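Local coordinates for protein geranylgeranyl pyrophosphate synthase (Corynebacterium glutamicum, PDB 3LMD) that probably builds long-chain isoprenoid diphosphates by prenyl transfer, as a magnesium-dependent member of the FPP/GGPP synthase family, at residues V21-A26 / M234-V239; M80-A85 / A205-L210; E95-A100 / M213-A218; I222-N227 / D329-S334. All coordinates share one frame; numbering follows the deposited sequence.

Overall arrangement
The four contacts illustrate how an all-helical isoprenoid synthase fold joins distant parts of its chain. Helix 188-214 serves contacts 2 and 3, whose centres are 9 Å apart, and the following helix 219-246 serves contacts 1 and 4, 20 Å apart between centres. Contacts 2 and 3 also take in the consecutive helices 77-86 and 95-118; their segments alternate along the chain, inside the loop that contact 1 closes. Contact 4 comes after them in sequence, yet touches both. Contact 1, near the chain's centre, packs the first modelled helix, 21-27, against helix 219-246; contacts 3 and 4 lie farther out. Together they tie neighbouring helices, and one interhelical loop, into the bundle.

Contact 1. Residues V21-A26 / M234-V239; sequences VSTTGA and MIFQIV
Phe236 carries the apolar half of this contact, its ring reaching from helix 219-246 to the short N-terminal helix 21-27. Thr23 CA and Ser22 O lie over one face of the ring, both offset toward the rim. The methyl of Ala26 meets the far end, with CB 3.6 Å from Phe236 CZ, while Thr23 OG1 comes within 3.5 Å of Phe236 CD2; the Thr23 and Phe236 side chains cross at about a right angle. Phe77 adds an edge-to-face partner for the same ring.

Among the polar groups, Ser22 OG is set beside its own backbone N and anti to its carbonyl carbon (chi1 -67°). There it lies 3.1 Å from Phe236 O and 3.5 Å from Val239 CG1, but its hydrogen bond goes to Asp240 OD1, just past the segment. Phe236 and Gln237 lead, in an FQxxDD sequence, into Asp240 and Asp241, the start of the family's second aspartate-rich motif, DDxxD. The chemistry therefore pairs a buried ring, packed against small side chains and backbone, with a serine hydrogen-bonded to an aspartate of this motif, which in relatives binds magnesium, consistent with a part in orienting the carboxylate.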
loop_
_atom_site.group_PDB
_atom_site.type_symbol
_atom_site.label_atom_id
_atom_site.label_comp_id
_atom_site.label_asym_id
_atom_site.label_seq_id
_atom_site.Cartn_x
_atom_site.Cartn_y
_atom_site.Cartn_z
ATOM N N VAL A 21 -23.981 -11.460 2.955
ATOM C CA VAL A 21 -25.186 -11.195 3.746
ATOM C C VAL A 21 -24.888 -11.158 5.245
ATOM O O VAL A 21 -25.491 -10.384 5.986
ATOM C CB VAL A 21 -26.328 -12.213 3.447
ATOM C CG1 VAL A 21 -26.298 -12.641 1.979
ATOM C CG2 VAL A 21 -26.255 -13.434 4.385
ATOM N N SER A 22 -23.944 -11.986 5.687
ATOM C CA SER A 22 -23.586 -12.065 7.108
ATOM C C SER A 22 -23.106 -10.725 7.672
ATOM O O SER A 22 -23.663 -10.220 8.656
ATOM C CB SER A 22 -22.526 -13.152 7.327
ATOM O OG SER A 22 -23.099 -14.423 7.055
ATOM N N THR A 23 -22.063 -10.167 7.063
ATOM C CA THR A 23 -21.500 -8.883 7.515
ATOM C C THR A 23 -22.506 -7.721 7.348
ATOM O O THR A 23 -22.507 -6.783 8.141
ATOM C CB THR A 23 -20.175 -8.543 6.759
ATOM O OG1 THR A 23 -19.237 -9.626 6.885
ATOM C CG2 THR A 23 -19.549 -7.284 7.310
ATOM N N THR A 24 -23.352 -7.799 6.317
ATOM C CA THR A 24 -24.417 -6.805 6.054
ATOM C C THR A 24 -25.564 -6.879 7.069
ATOM O O THR A 24 -25.939 -5.871 7.672
ATOM C CB THR A 24 -25.022 -6.978 4.628
ATOM O OG1 THR A 24 -24.043 -6.637 3.638
ATOM C CG2 THR A 24 -26.274 -6.101 4.439
ATOM N N GLY A 25 -26.124 -8.074 7.245
ATOM C CA GLY A 25 -27.185 -8.296 8.234
ATOM C C GLY A 25 -26.777 -7.992 9.671
ATOM O O GLY A 25 -27.610 -7.572 10.485
ATOM N N ALA A 26 -25.496 -8.199 9.980
ATOM C CA ALA A 26 -24.949 -7.945 11.323
ATOM C C ALA A 26 -25.097 -6.483 11.786
ATOM O O ALA A 26 -25.417 -6.217 12.948
ATOM C CB ALA A 26 -23.484 -8.373 11.384
ATOM N N MET A 234 -14.699 -15.494 11.223
ATOM C CA MET A 234 -14.831 -16.880 10.730
ATOM C C MET A 234 -16.301 -17.261 10.539
ATOM O O MET A 234 -16.676 -17.834 9.515
ATOM C CB MET A 234 -14.129 -17.882 11.682
ATOM C CG MET A 234 -12.601 -17.661 11.887
ATOM S SD MET A 234 -11.606 -17.858 10.338
ATOM C CE MET A 234 -12.473 -19.339 9.611
ATOM N N ILE A 235 -17.129 -16.972 11.542
ATOM C CA ILE A 235 -18.551 -17.272 11.471
ATOM C C ILE A 235 -19.186 -16.598 10.264
ATOM O O ILE A 235 -19.899 -17.252 9.495
ATOM C CB ILE A 235 -19.259 -16.860 12.765
ATOM C CG1 ILE A 235 -18.784 -17.744 13.929
ATOM C CG2 ILE A 235 -20.797 -16.899 12.609
ATOM C CD1 ILE A 235 -19.262 -17.190 15.317
ATOM N N PHE A 236 -18.917 -15.307 10.059
ATOM C CA PHE A 236 -19.532 -14.596 8.913
ATOM C C PHE A 236 -19.256 -15.298 7.589
ATOM O O PHE A 236 -20.151 -15.467 6.775
ATOM C CB PHE A 236 -19.008 -13.146 8.800
ATOM C CG PHE A 236 -19.554 -12.205 9.857
ATOM C CD1 PHE A 236 -20.650 -12.545 10.610
ATOM C CD2 PHE A 236 -18.968 -10.969 10.072
ATOM C CE1 PHE A 236 -21.153 -11.676 11.588
ATOM C CE2 PHE A 236 -19.465 -10.105 11.042
ATOM C CZ PHE A 236 -20.559 -10.466 11.795
ATOM N N GLN A 237 -17.992 -15.642 7.355
ATOM C CA GLN A 237 -17.598 -16.181 6.061
ATOM C C GLN A 237 -18.110 -17.629 5.866
ATOM O O GLN A 237 -18.545 -17.982 4.786
ATOM C CB GLN A 237 -16.072 -16.156 5.910
ATOM C CG GLN A 237 -15.636 -16.548 4.493
ATOM C CD GLN A 237 -16.190 -15.568 3.461
ATOM O OE1 GLN A 237 -15.807 -14.410 3.458
ATOM N NE2 GLN A 237 -17.137 -16.018 2.621
ATOM N N ILE A 238 -18.014 -18.471 6.894
ATOM C CA ILE A 238 -18.501 -19.830 6.733
ATOM C C ILE A 238 -20.023 -19.826 6.533
ATOM O O ILE A 238 -20.553 -20.559 5.690
ATOM C CB ILE A 238 -18.116 -20.738 7.925
ATOM C CG1 ILE A 238 -16.580 -20.810 8.045
ATOM C CG2 ILE A 238 -18.687 -22.182 7.665
ATOM C CD1 ILE A 238 -16.087 -21.430 9.305
ATOM N N VAL A 239 -20.730 -18.991 7.295
ATOM C CA VAL A 239 -22.171 -18.934 7.167
ATOM C C VAL A 239 -22.538 -18.476 5.736
ATOM O O VAL A 239 -23.425 -19.054 5.102
ATOM C CB VAL A 239 -22.834 -18.016 8.262
ATOM C CG1 VAL A 239 -24.277 -17.661 7.860
ATOM C CG2 VAL A 239 -22.848 -18.720 9.649
#

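Contact 2. Residues M80-A85 / A205-L210; sequences MFALLA and ASAGYL
Ala82 and Ala207 mark the closest backbone approach between helices 77-86 and 188-214, their CA atoms 4.6 Å apart where the two segments run nearly side by side, with axes 7.4 Å apart and crossing at -33°. Small residues make this closeness possible. Ala82 CA lies 3.3 Å from Ala207 O in a CA-H...O contact with an angle of 135° at the hydrogen, and the methyl of Ala82 rests against the same carbonyl. The two alanine methyls also meet each other, CB to CB, at 4.1 Å. One turn farther on, the CB of Ala85 points across the interface and stands 3.4 Å from Gly208 O.

Such backbone-to-backbone proximity, built on alanine and glycine and accompanied by a CA-H...O contact, is characteristic of close-packed helix pairs, here one within the all-helical isoprenoid synthase fold. Phe81 supplies the bulky element beside it. Its CG is anti to the backbone N (chi1 179°), and the ring beyond comes close to the partner helix at Ala207 and Gly208. Ring atom CE2 of Phe81 comes to 3.4 Å from Gly208 CA, at a position where glycine has no side chain to stand in its way, while Phe81 CD2 reaches Ala207 CB at 3.9 Å. The ring also packs on Phe228 of helix 219-246 and on Leu340 of helix 335-349, and Ala82 packs on Ala101 of helix 95-118.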
loop_
_atom_site.group_PDB
_atom_site.type_symbol
_atom_site.label_atom_id
_atom_site.label_comp_id
_atom_site.label_asym_id
_atom_site.label_seq_id
_atom_site.Cartn_x
_atom_site.Cartn_y
_atom_site.Cartn_z
ATOM N N MET A 80 -18.442 -0.033 13.209
ATOM C CA MET A 80 -19.482 -0.238 14.226
ATOM C C MET A 80 -18.966 -1.140 15.340
ATOM O O MET A 80 -19.193 -0.887 16.522
ATOM C CB MET A 80 -20.758 -0.873 13.608
ATOM C CG MET A 80 -21.926 -0.977 14.621
ATOM S SD MET A 80 -23.335 -2.061 14.129
ATOM C CE MET A 80 -22.685 -3.662 14.627
ATOM N N PHE A 81 -18.279 -2.217 14.961
ATOM C CA PHE A 81 -17.684 -3.115 15.953
ATOM C C PHE A 81 -16.640 -2.402 16.812
ATOM O O PHE A 81 -16.600 -2.595 18.024
ATOM C CB PHE A 81 -17.083 -4.366 15.286
ATOM C CG PHE A 81 -16.437 -5.321 16.285
ATOM C CD1 PHE A 81 -17.098 -5.673 17.458
ATOM C CD2 PHE A 81 -15.172 -5.819 16.074
ATOM C CE1 PHE A 81 -16.495 -6.542 18.382
ATOM C CE2 PHE A 81 -14.576 -6.711 16.979
ATOM C CZ PHE A 81 -15.228 -7.062 18.121
ATOM N N ALA A 82 -15.806 -1.555 16.202
ATOM C CA ALA A 82 -14.820 -0.778 16.975
ATOM C C ALA A 82 -15.522 0.146 18.011
ATOM O O ALA A 82 -15.043 0.326 19.158
ATOM C CB ALA A 82 -13.956 0.091 16.033
ATOM N N LEU A 83 -16.627 0.749 17.592
ATOM C CA LEU A 83 -17.387 1.638 18.493
ATOM C C LEU A 83 -18.003 0.830 19.662
ATOM O O LEU A 83 -17.934 1.258 20.815
ATOM C CB LEU A 83 -18.498 2.396 17.744
ATOM C CG LEU A 83 -18.099 3.341 16.582
ATOM C CD1 LEU A 83 -19.284 4.008 15.908
ATOM C CD2 LEU A 83 -17.072 4.388 16.963
ATOM N N LEU A 84 -18.606 -0.316 19.355
ATOM C CA LEU A 84 -19.122 -1.214 20.401
ATOM C C LEU A 84 -18.034 -1.643 21.354
ATOM O O LEU A 84 -18.215 -1.606 22.592
ATOM C CB LEU A 84 -19.841 -2.424 19.766
ATOM C CG LEU A 84 -21.103 -2.061 18.977
ATOM C CD1 LEU A 84 -21.635 -3.268 18.210
ATOM C CD2 LEU A 84 -22.151 -1.570 19.972
ATOM N N ALA A 85 -16.884 -2.053 20.809
ATOM C CA ALA A 85 -15.770 -2.445 21.652
ATOM C C ALA A 85 -15.353 -1.315 22.582
ATOM O O ALA A 85 -14.945 -1.568 23.710
ATOM C CB ALA A 85 -14.535 -2.875 20.792
ATOM N N ALA A 205 -11.030 -8.490 14.065
ATOM C CA ALA A 205 -10.296 -8.579 15.325
ATOM C C ALA A 205 -9.620 -7.246 15.632
ATOM O O ALA A 205 -9.641 -6.784 16.776
ATOM C CB ALA A 205 -9.241 -9.722 15.291
ATOM N N SER A 206 -9.035 -6.626 14.606
ATOM C CA SER A 206 -8.353 -5.350 14.780
ATOM C C SER A 206 -9.309 -4.230 15.197
ATOM O O SER A 206 -8.952 -3.380 15.983
ATOM C CB SER A 206 -7.634 -4.949 13.464
ATOM O OG SER A 206 -7.132 -3.641 13.564
ATOM N N ALA A 207 -10.491 -4.186 14.606
ATOM C CA ALA A 207 -11.501 -3.219 15.002
ATOM C C ALA A 207 -11.819 -3.354 16.508
ATOM O O ALA A 207 -11.917 -2.350 17.207
ATOM C CB ALA A 207 -12.736 -3.416 14.202
ATOM N N GLY A 208 -11.961 -4.585 17.002
ATOM C CA GLY A 208 -12.252 -4.798 18.459
ATOM C C GLY A 208 -11.061 -4.341 19.300
ATOM O O GLY A 208 -11.208 -3.629 20.295
ATOM N N TYR A 209 -9.870 -4.725 18.876
ATOM C CA TYR A 209 -8.644 -4.384 19.597
ATOM C C TYR A 209 -8.499 -2.853 19.720
ATOM O O TYR A 209 -8.309 -2.308 20.816
ATOM C CB TYR A 209 -7.411 -4.978 18.866
ATOM C CG TYR A 209 -6.107 -4.567 19.539
ATOM C CD1 TYR A 209 -5.602 -5.282 20.634
ATOM C CD2 TYR A 209 -5.400 -3.438 19.105
ATOM C CE1 TYR A 209 -4.390 -4.885 21.284
ATOM C CE2 TYR A 209 -4.186 -3.019 19.758
ATOM C CZ TYR A 209 -3.708 -3.755 20.837
ATOM O OH TYR A 209 -2.548 -3.367 21.468
ATOM N N LEU A 210 -8.620 -2.157 18.588
ATOM C CA LEU A 210 -8.355 -0.730 18.526
ATOM C C LEU A 210 -9.453 0.075 19.220
ATOM O O LEU A 210 -9.148 1.037 19.917
ATOM C CB LEU A 210 -8.211 -0.295 17.061
ATOM C CG LEU A 210 -6.869 -0.745 16.419
ATOM C CD1 LEU A 210 -6.916 -0.320 14.909
ATOM C CD2 LEU A 210 -5.630 -0.182 17.137
#

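Contact 3. Residues E95-A100 / M213-A218; sequences ENVIKA and MHAGAA
Matching first torsions bring Asn96 and His214 together: in each, CG stands beside the backbone N and anti to the carbonyl carbon, with chi1 -76° for Asn96 and -74° for His214. This directs CG of His214 toward helix 95-118, and the imidazole beyond it lies against that helix, where Ala100 CB meets His214 CD2 at 3.7 Å and Asn96 CB approaches His214 ND1 at 4.0 Å. Met213 CE lies over one face of the ring, toward its rim. Next to this, Val97 sends CG2 to the end of helix 188-214, touching the backbone N of Ala215 at 3.8 Å and Ala215 CB at 4.0 Å. This helix closes in a Schellman motif, with Gly216 at positive phi, and a backbone hydrogen bond joins Ala215 to Lys91.

A water completes the polar side of the contact. It accepts a hydrogen bond from Asn96 ND2 at 3.0 Å and is also bonded to His214 ND1 at 2.6 Å, lying at the edge of the imidazole and in its plane. Across the ring, His214 NE2 bonds to Thr161 OG1. With both nitrogens engaged, the imidazole is fixed in rotation, and the water turns a carbon-to-ring approach into a polar bridge between the two helix ends.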
loop_
_atom_site.group_PDB
_atom_site.type_symbol
_atom_site.label_atom_id
_atom_site.label_comp_id
_atom_site.label_asym_id
_atom_site.label_seq_id
_atom_site.Cartn_x
_atom_site.Cartn_y
_atom_site.Cartn_z
ATOM N N GLU A 95 -12.696 10.775 20.630
ATOM C CA GLU A 95 -12.209 11.213 19.316
ATOM C C GLU A 95 -11.210 10.179 18.722
ATOM O O GLU A 95 -11.179 9.958 17.506
ATOM C CB GLU A 95 -11.550 12.596 19.445
ATOM C CG GLU A 95 -10.695 13.054 18.271
ATOM C CD GLU A 95 -9.379 13.726 18.749
ATOM O OE1 GLU A 95 -9.026 13.592 19.950
ATOM O OE2 GLU A 95 -8.697 14.385 17.935
ATOM N N ASN A 96 -10.378 9.589 19.569
ATOM C CA ASN A 96 -9.396 8.625 19.057
ATOM C C ASN A 96 -10.015 7.262 18.698
ATOM O O ASN A 96 -9.504 6.554 17.819
ATOM C CB ASN A 96 -8.240 8.465 20.015
ATOM C CG ASN A 96 -7.265 9.648 19.964
ATOM O OD1 ASN A 96 -7.367 10.523 19.110
ATOM N ND2 ASN A 96 -6.300 9.646 20.865
ATOM N N VAL A 97 -11.093 6.899 19.388
ATOM C CA VAL A 97 -11.913 5.740 18.996
ATOM C C VAL A 97 -12.514 5.947 17.601
ATOM O O VAL A 97 -12.459 5.055 16.753
ATOM C CB VAL A 97 -13.063 5.469 20.007
ATOM C CG1 VAL A 97 -14.005 4.385 19.475
ATOM C CG2 VAL A 97 -12.520 5.034 21.350
ATOM N N ILE A 98 -13.104 7.121 17.360
ATOM C CA ILE A 98 -13.621 7.463 16.029
ATOM C C ILE A 98 -12.517 7.404 14.990
ATOM O O ILE A 98 -12.707 6.874 13.896
ATOM C CB ILE A 98 -14.178 8.910 15.981
ATOM C CG1 ILE A 98 -15.323 9.097 16.975
ATOM C CG2 ILE A 98 -14.628 9.293 14.575
ATOM C CD1 ILE A 98 -16.338 8.064 16.893
ATOM N N LYS A 99 -11.376 7.988 15.306
ATOM C CA LYS A 99 -10.270 8.005 14.350
ATOM C C LYS A 99 -9.716 6.582 14.058
ATOM O O LYS A 99 -9.385 6.252 12.909
ATOM C CB LYS A 99 -9.157 8.911 14.906
ATOM C CG LYS A 99 -8.058 9.259 13.948
ATOM C CD LYS A 99 -7.133 10.383 14.522
ATOM C CE LYS A 99 -7.901 11.663 14.881
ATOM N NZ LYS A 99 -7.000 12.846 15.082
ATOM N N ALA A 100 -9.559 5.770 15.098
ATOM C CA ALA A 100 -9.193 4.355 14.896
ATOM C C ALA A 100 -10.198 3.601 14.017
ATOM O O ALA A 100 -9.799 2.807 13.167
ATOM C CB ALA A 100 -8.982 3.639 16.242
ATOM N N MET A 213 -8.851 -0.513 22.923
ATOM C CA MET A 213 -7.599 0.056 23.402
ATOM C C MET A 213 -7.661 1.585 23.484
ATOM O O MET A 213 -7.213 2.177 24.482
ATOM C CB MET A 213 -6.397 -0.369 22.543
ATOM C CG MET A 213 -5.030 0.172 23.103
ATOM S SD MET A 213 -4.575 1.809 22.475
ATOM C CE MET A 213 -3.847 1.196 20.902
ATOM N N HIS A 214 -8.156 2.226 22.429
ATOM C CA HIS A 214 -8.275 3.690 22.427
ATOM C C HIS A 214 -9.325 4.242 23.389
ATOM O O HIS A 214 -9.301 5.430 23.697
ATOM C CB HIS A 214 -8.458 4.271 21.021
ATOM C CG HIS A 214 -7.199 4.242 20.215
ATOM N ND1 HIS A 214 -6.136 5.075 20.480
ATOM C CD2 HIS A 214 -6.778 3.389 19.249
ATOM C CE1 HIS A 214 -5.134 4.789 19.662
ATOM N NE2 HIS A 214 -5.499 3.766 18.903
ATOM N N ALA A 215 -10.220 3.386 23.866
ATOM C CA ALA A 215 -11.162 3.782 24.903
ATOM C C ALA A 215 -10.581 3.572 26.306
ATOM O O ALA A 215 -11.245 3.871 27.318
ATOM C CB ALA A 215 -12.448 3.017 24.758
ATOM N N GLY A 216 -9.353 3.058 26.361
ATOM C CA GLY A 216 -8.686 2.735 27.622
ATOM C C GLY A 216 -9.240 1.535 28.380
ATOM O O GLY A 216 -9.123 1.475 29.596
ATOM N N ALA A 217 -9.830 0.563 27.680
ATOM C CA ALA A 217 -10.260 -0.677 28.335
ATOM C C ALA A 217 -9.103 -1.441 28.993
ATOM O O ALA A 217 -7.952 -1.299 28.594
ATOM C CB ALA A 217 -10.980 -1.572 27.335
ATOM N N ALA A 218 -9.420 -2.261 29.995
ATOM C CA ALA A 218 -8.448 -3.189 30.600
ATOM C C ALA A 218 -7.902 -4.175 29.556
ATOM O O ALA A 218 -8.631 -4.571 28.653
ATOM C CB ALA A 218 -9.093 -3.965 31.779
HETATM O O HOH W 1 -5.948 6.982 22.227
#

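Contact 4. Residues I222-N227 / D329-S334; sequences IDALKN and DRLPDS
Arg330 stretches over Ala224 to reach Asp223, joining the loop after helix 309-328 to helix 219-246. Its CB begins the path against Ala224 CB at 3.7 Å. Farther out, Arg330 CD still lies on that methyl, 3.9 Å from Ala224 CB, and the bend at chi3 (73°) keeps NE near it. At CZ the flat guanidinium has Ala224 N over one face. The tip is gripped at its edge: Arg330 NH1 donates to Asp223 OD2 at 2.9 Å and Arg330 NH2 to the same Asp223 OD2 at 3.1 Å, one oxygen taking both ends. That oxygen lies almost in the guanidinium plane and is met on its anti side, the two nitrogens arriving from opposite faces of a carboxylate plane turned 68° from the guanidinium. Asn227 ND2 also lies at the edge, 3.5 Å from Arg330 NH1, two donors without a hydrogen bond. Glu220 forms a salt bridge with NH2 and Glu327 another with NH1, surroundings likely to favour the charged arginine. Lys226 NZ adds a long pairing to Asp223 OD1.

The Leu331 side chain makes only apolar contacts here: Leu331 CD1 touches Leu225 CD2 at 3.7 Å, the two side chains crossing at about a right angle, and Leu331 CD2 packs on Ala224 CB at 3.9 Å. Ser334 N-caps helix 335-349, its OG bonding to Lys337 N. Arginine outside and leucine inside thus fasten an interhelical connection to the flank of a neighbouring helix: a salt-bridge network beside an apolar leucine contact, within the helical bundle of a polyprenyl synthase.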
loop_
_atom_site.group_PDB
_atom_site.type_symbol
_atom_site.label_atom_id
_atom_site.label_comp_id
_atom_site.label_asym_id
_atom_site.label_seq_id
_atom_site.Cartn_x
_atom_site.Cartn_y
_atom_site.Cartn_z
ATOM N N ILE A 222 -9.574 -5.804 26.195
ATOM C CA ILE A 222 -9.044 -5.536 24.856
ATOM C C ILE A 222 -8.764 -6.868 24.150
ATOM O O ILE A 222 -9.160 -7.072 22.993
ATOM C CB ILE A 222 -7.741 -4.736 24.925
ATOM C CG1 ILE A 222 -7.976 -3.323 25.508
ATOM C CG2 ILE A 222 -7.070 -4.641 23.534
ATOM C CD1 ILE A 222 -6.607 -2.565 25.763
ATOM N N ASP A 223 -8.091 -7.774 24.855
ATOM C CA ASP A 223 -7.761 -9.077 24.290
ATOM C C ASP A 223 -9.023 -9.883 23.949
ATOM O O ASP A 223 -9.097 -10.538 22.901
ATOM C CB ASP A 223 -6.864 -9.873 25.250
ATOM C CG ASP A 223 -6.214 -11.067 24.572
ATOM O OD1 ASP A 223 -5.359 -10.843 23.693
ATOM O OD2 ASP A 223 -6.577 -12.219 24.904
ATOM N N ALA A 224 -10.013 -9.852 24.840
ATOM C CA ALA A 224 -11.239 -10.594 24.603
ATOM C C ALA A 224 -11.976 -10.069 23.367
ATOM O O ALA A 224 -12.567 -10.842 22.617
ATOM C CB ALA A 224 -12.159 -10.505 25.833
ATOM N N LEU A 225 -11.999 -8.749 23.187
ATOM C CA LEU A 225 -12.747 -8.161 22.060
ATOM C C LEU A 225 -12.037 -8.441 20.727
ATOM O O LEU A 225 -12.673 -8.703 19.693
ATOM C CB LEU A 225 -12.927 -6.629 22.258
ATOM C CG LEU A 225 -14.048 -6.433 23.305
ATOM C CD1 LEU A 225 -13.840 -5.132 24.124
ATOM C CD2 LEU A 225 -15.392 -6.468 22.658
ATOM N N LYS A 226 -10.721 -8.403 20.773
ATOM C CA LYS A 226 -9.917 -8.814 19.641
ATOM C C LYS A 226 -10.261 -10.266 19.224
ATOM O O LYS A 226 -10.552 -10.550 18.049
ATOM C CB LYS A 226 -8.440 -8.728 20.014
ATOM C CG LYS A 226 -7.539 -9.184 18.855
ATOM C CD LYS A 226 -6.024 -9.069 19.165
ATOM C CE LYS A 226 -5.591 -10.067 20.207
ATOM N NZ LYS A 226 -4.198 -10.533 19.911
ATOM N N ASN A 227 -10.234 -11.175 20.196
ATOM C CA ASN A 227 -10.438 -12.605 19.916
ATOM C C ASN A 227 -11.869 -12.862 19.479
ATOM O O ASN A 227 -12.149 -13.736 18.636
ATOM C CB ASN A 227 -10.100 -13.439 21.159
ATOM C CG ASN A 227 -8.596 -13.498 21.456
ATOM O OD1 ASN A 227 -7.764 -13.077 20.664
ATOM N ND2 ASN A 227 -8.259 -14.030 22.615
ATOM N N ASP A 329 -17.347 -14.302 27.697
ATOM C CA ASP A 329 -17.266 -14.655 29.111
ATOM C C ASP A 329 -16.261 -13.768 29.815
ATOM O O ASP A 329 -16.364 -13.545 31.005
ATOM C CB ASP A 329 -16.799 -16.101 29.296
ATOM C CG ASP A 329 -17.945 -17.090 29.388
ATOM O OD1 ASP A 329 -19.107 -16.674 29.605
ATOM O OD2 ASP A 329 -17.674 -18.303 29.247
ATOM N N ARG A 330 -15.259 -13.291 29.087
ATOM C CA ARG A 330 -14.206 -12.487 29.696
ATOM C C ARG A 330 -14.611 -11.028 29.945
ATOM O O ARG A 330 -13.875 -10.261 30.585
ATOM C CB ARG A 330 -12.930 -12.532 28.851
ATOM C CG ARG A 330 -12.383 -13.951 28.595
ATOM C CD ARG A 330 -11.316 -13.903 27.509
ATOM N NE ARG A 330 -10.070 -13.312 27.998
ATOM C CZ ARG A 330 -9.047 -13.017 27.211
ATOM N NH1 ARG A 330 -9.147 -13.248 25.906
ATOM N NH2 ARG A 330 -7.929 -12.495 27.713
ATOM N N LEU A 331 -15.778 -10.653 29.436
ATOM C CA LEU A 331 -16.225 -9.263 29.471
ATOM C C LEU A 331 -17.364 -9.141 30.473
ATOM O O LEU A 331 -18.132 -10.102 30.682
ATOM C CB LEU A 331 -16.758 -8.827 28.081
ATOM C CG LEU A 331 -15.719 -8.843 26.957
ATOM C CD1 LEU A 331 -16.387 -8.585 25.586
ATOM C CD2 LEU A 331 -14.615 -7.817 27.224
ATOM N N PRO A 332 -17.504 -7.947 31.057
ATOM C CA PRO A 332 -18.590 -7.694 31.988
ATOM C C PRO A 332 -19.942 -7.693 31.308
ATOM O O PRO A 332 -20.117 -7.205 30.167
ATOM C CB PRO A 332 -18.270 -6.296 32.544
ATOM C CG PRO A 332 -17.473 -5.647 31.519
ATOM C CD PRO A 332 -16.613 -6.783 30.927
ATOM N N ASP A 333 -20.904 -8.230 32.033
ATOM C CA ASP A 333 -22.260 -8.306 31.586
ATOM C C ASP A 333 -22.779 -6.889 31.323
ATOM O O ASP A 333 -22.468 -5.953 32.078
ATOM C CB ASP A 333 -23.057 -9.060 32.652
ATOM C CG ASP A 333 -22.339 -10.366 33.087
ATOM O OD1 ASP A 333 -21.287 -10.718 32.480
ATOM O OD2 ASP A 333 -22.810 -11.042 34.025
ATOM N N SER A 334 -23.511 -6.728 30.223
ATOM C CA SER A 334 -23.974 -5.407 29.785
ATOM C C SER A 334 -24.775 -5.583 28.526
ATOM O O SER A 334 -24.723 -6.629 27.870
ATOM C CB SER A 334 -22.801 -4.463 29.501
ATOM O OG SER A 334 -22.014 -4.960 28.409
#